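PDB 3FAJ: structural protein ORF131 from Acidianus two-tailed virus, which is a structural protein of the virion, of the viral ORF131/RIP family, and probably binds DNA. Local coordinates for residues P125-Q128 with V129-E133. Sequence-based numbering, arbitrary orientation.
Sequences PATQ and VRNIE
Arg130 folds its side chain back along the helix until its guanidinium lies over Thr127, one flat face turned to Thr127 CA, which sits 3.9 Å from Arg130 CZ. Two torsions bring it there: CG stands anti to the backbone N (chi1 -167°), and the chain then bends at chi3 (62°), turning the group toward the preceding turn. At its end Arg130 NH2 gives Thr127 OG1 a weak hydrogen bond of 3.3 Å, far from straight. The stronger hold on that hydroxyl lies elsewhere: Thr127 OG1 is also hydrogen-bonded to Phe121 O and Ser124 OG, so the buried oxygen is tied to the end of helix 113-123 and the link that follows. On the same side of the helix Thr127 and Asn131 run next to each other, pointing the same way, and both rest on Ala32 of helix 31-43.

Val129 and Ile132 are placed differently, with their branches over carbonyl oxygens of the turn before. Val129 sets CG2 beside its backbone N, 3.1 Å from Pro125 O, the carbonyl that also accepts Val129 N at 2.8 Å in an almost linear bond. One turn on, Ile132 repeats the pattern more loosely, its CG1 lying 3.3 Å from Gln128 O, while Ile132 N bonds to that same oxygen. Gln128, extended beyond CG, gives a hydrogen bond from NE2 to Leu122 O of helix 113-123.

With Arg130 N on Ala126 O, Asn131 N on Thr127 O and Glu133 N on Val129 O, the backbone follows the i to i+4 bonding of a short alpha-helix, 125-132, which packs its Thr127 and Asn131 face against the helical body at the end of the modelled chain.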
ATOM      1  N   PRO A 125     -14.023  -3.161  -5.883  1.00 22.95           N
ATOM      2  CA  PRO A 125     -14.327  -3.162  -7.322  1.00 23.08           C
ATOM      3  C   PRO A 125     -14.340  -1.774  -7.939  1.00 23.44           C
ATOM      4  O   PRO A 125     -13.727  -1.568  -9.001  1.00 24.20           O
ATOM      5  CB  PRO A 125     -15.722  -3.796  -7.381  1.00 23.37           C
ATOM      6  CG  PRO A 125     -15.746  -4.715  -6.245  1.00 22.94           C
ATOM      7  CD  PRO A 125     -14.963  -4.020  -5.139  1.00 22.60           C
ATOM      8  N   ALA A 126     -15.023  -0.832  -7.292  1.00 23.36           N
ATOM      9  CA  ALA A 126     -15.187   0.522  -7.825  1.00 23.52           C
ATOM     10  C   ALA A 126     -13.843   1.180  -8.112  1.00 23.03           C
ATOM     11  O   ALA A 126     -13.655   1.804  -9.156  1.00 23.11           O
ATOM     12  CB  ALA A 126     -15.995   1.384  -6.851  1.00 24.69           C
ATOM     13  N   THR A 127     -12.916   1.055  -7.168  1.00 22.10           N
ATOM     14  CA  THR A 127     -11.590   1.639  -7.323  1.00 22.56           C
ATOM     15  C   THR A 127     -10.814   0.942  -8.443  1.00 22.64           C
ATOM     16  O   THR A 127     -10.229   1.604  -9.300  1.00 22.34           O
ATOM     17  CB  THR A 127     -10.822   1.586  -5.997  1.00 22.82           C
ATOM     18  OG1 THR A 127     -11.556   2.340  -5.023  1.00 22.79           O
ATOM     19  CG2 THR A 127      -9.418   2.185  -6.150  1.00 22.69           C
ATOM     20  N   GLN A 128     -10.821  -0.388  -8.442  1.00 22.50           N
ATOM     21  CA  GLN A 128     -10.070  -1.123  -9.474  1.00 22.72           C
ATOM     22  C   GLN A 128     -10.592  -0.854 -10.876  1.00 22.14           C
ATOM     23  O   GLN A 128      -9.821  -0.624 -11.807  1.00 22.86           O
ATOM     24  CB  GLN A 128      -9.989  -2.602  -9.139  1.00 22.58           C
ATOM     25  CG  GLN A 128      -9.268  -2.786  -7.784  1.00 24.81           C
ATOM     26  CD  GLN A 128      -8.781  -4.186  -7.550  1.00 32.71           C
ATOM     27  OE1 GLN A 128      -8.828  -5.019  -8.436  1.00 35.91           O
ATOM     28  NE2 GLN A 128      -8.266  -4.437  -6.350  1.00 35.93           N
ATOM     29  N   VAL A 129     -11.915  -0.871 -11.026  1.00 21.39           N
ATOM     30  CA  VAL A 129     -12.546  -0.527 -12.311  1.00 21.83           C
ATOM     31  C   VAL A 129     -12.147   0.879 -12.728  1.00 22.22           C
ATOM     32  O   VAL A 129     -11.790   1.113 -13.883  1.00 22.24           O
ATOM     33  CB  VAL A 129     -14.073  -0.641 -12.203  1.00 21.75           C
ATOM     34  CG1 VAL A 129     -14.776  -0.052 -13.447  1.00 20.79           C
ATOM     35  CG2 VAL A 129     -14.451  -2.093 -11.985  1.00 22.33           C
ATOM     36  N   ARG A 130     -12.208   1.813 -11.785  1.00 23.14           N
ATOM     37  CA  ARG A 130     -11.846   3.199 -12.055  1.00 24.63           C
ATOM     38  C   ARG A 130     -10.414   3.300 -12.569  1.00 24.73           C
ATOM     39  O   ARG A 130     -10.114   4.114 -13.442  1.00 25.03           O
ATOM     40  CB  ARG A 130     -12.015   4.053 -10.797  1.00 25.61           C
ATOM     41  CG  ARG A 130     -11.974   5.550 -11.053  1.00 27.62           C
ATOM     42  CD  ARG A 130     -12.556   6.327  -9.883  1.00 30.14           C
ATOM     43  NE  ARG A 130     -11.796   6.115  -8.653  1.00 32.05           N
ATOM     44  CZ  ARG A 130     -12.263   5.469  -7.590  1.00 32.87           C
ATOM     45  NH1 ARG A 130     -13.490   4.970  -7.600  1.00 33.35           N
ATOM     46  NH2 ARG A 130     -11.501   5.324  -6.514  1.00 29.70           N
ATOM     47  N   ASN A 131      -9.534   2.468 -12.022  1.00 24.26           N
ATOM     48  CA  ASN A 131      -8.134   2.458 -12.428  1.00 24.15           C
ATOM     49  C   ASN A 131      -7.944   1.854 -13.815  1.00 24.86           C
ATOM     50  O   ASN A 131      -7.162   2.358 -14.621  1.00 25.54           O
ATOM     51  CB  ASN A 131      -7.284   1.703 -11.404  1.00 24.10           C
ATOM     52  CG  ASN A 131      -6.992   2.529 -10.167  1.00 24.05           C
ATOM     53  OD1 ASN A 131      -7.199   3.742 -10.153  1.00 27.44           O
ATOM     54  ND2 ASN A 131      -6.505   1.874  -9.120  1.00 20.19           N
ATOM     55  N   ILE A 132      -8.664   0.771 -14.087  1.00 24.09           N
ATOM     56  CA  ILE A 132      -8.579   0.094 -15.385  1.00 24.79           C
ATOM     57  C   ILE A 132      -9.161   0.996 -16.476  1.00 25.50           C
ATOM     58  O   ILE A 132      -8.559   1.143 -17.555  1.00 25.93           O
ATOM     59  CB  ILE A 132      -9.253  -1.297 -15.348  1.00 24.39           C
ATOM     60  CG1 ILE A 132      -8.480  -2.216 -14.394  1.00 23.79           C
ATOM     61  CG2 ILE A 132      -9.335  -1.922 -16.773  1.00 24.01           C
ATOM     62  CD1 ILE A 132      -9.237  -3.435 -13.905  1.00 23.67           C
ATOM     63  N   GLU A 133     -10.290   1.646 -16.180  1.00 26.18           N
ATOM     64  CA  GLU A 133     -10.955   2.538 -17.152  1.00 28.49           C
ATOM     65  C   GLU A 133     -10.089   3.757 -17.487  1.00 30.05           C
ATOM     66  O   GLU A 133     -10.374   4.481 -18.440  1.00 30.19           O
ATOM     67  CB  GLU A 133     -12.301   3.026 -16.616  1.00 27.97           C
ATOM     68  CG  GLU A 133     -13.387   1.971 -16.557  1.00 27.72           C
ATOM     69  CD  GLU A 133     -14.707   2.526 -16.011  1.00 28.43           C
ATOM     70  OE1 GLU A 133     -14.650   3.436 -15.156  1.00 33.89           O
ATOM     71  OE2 GLU A 133     -15.783   2.041 -16.412  1.00 25.36           O
TER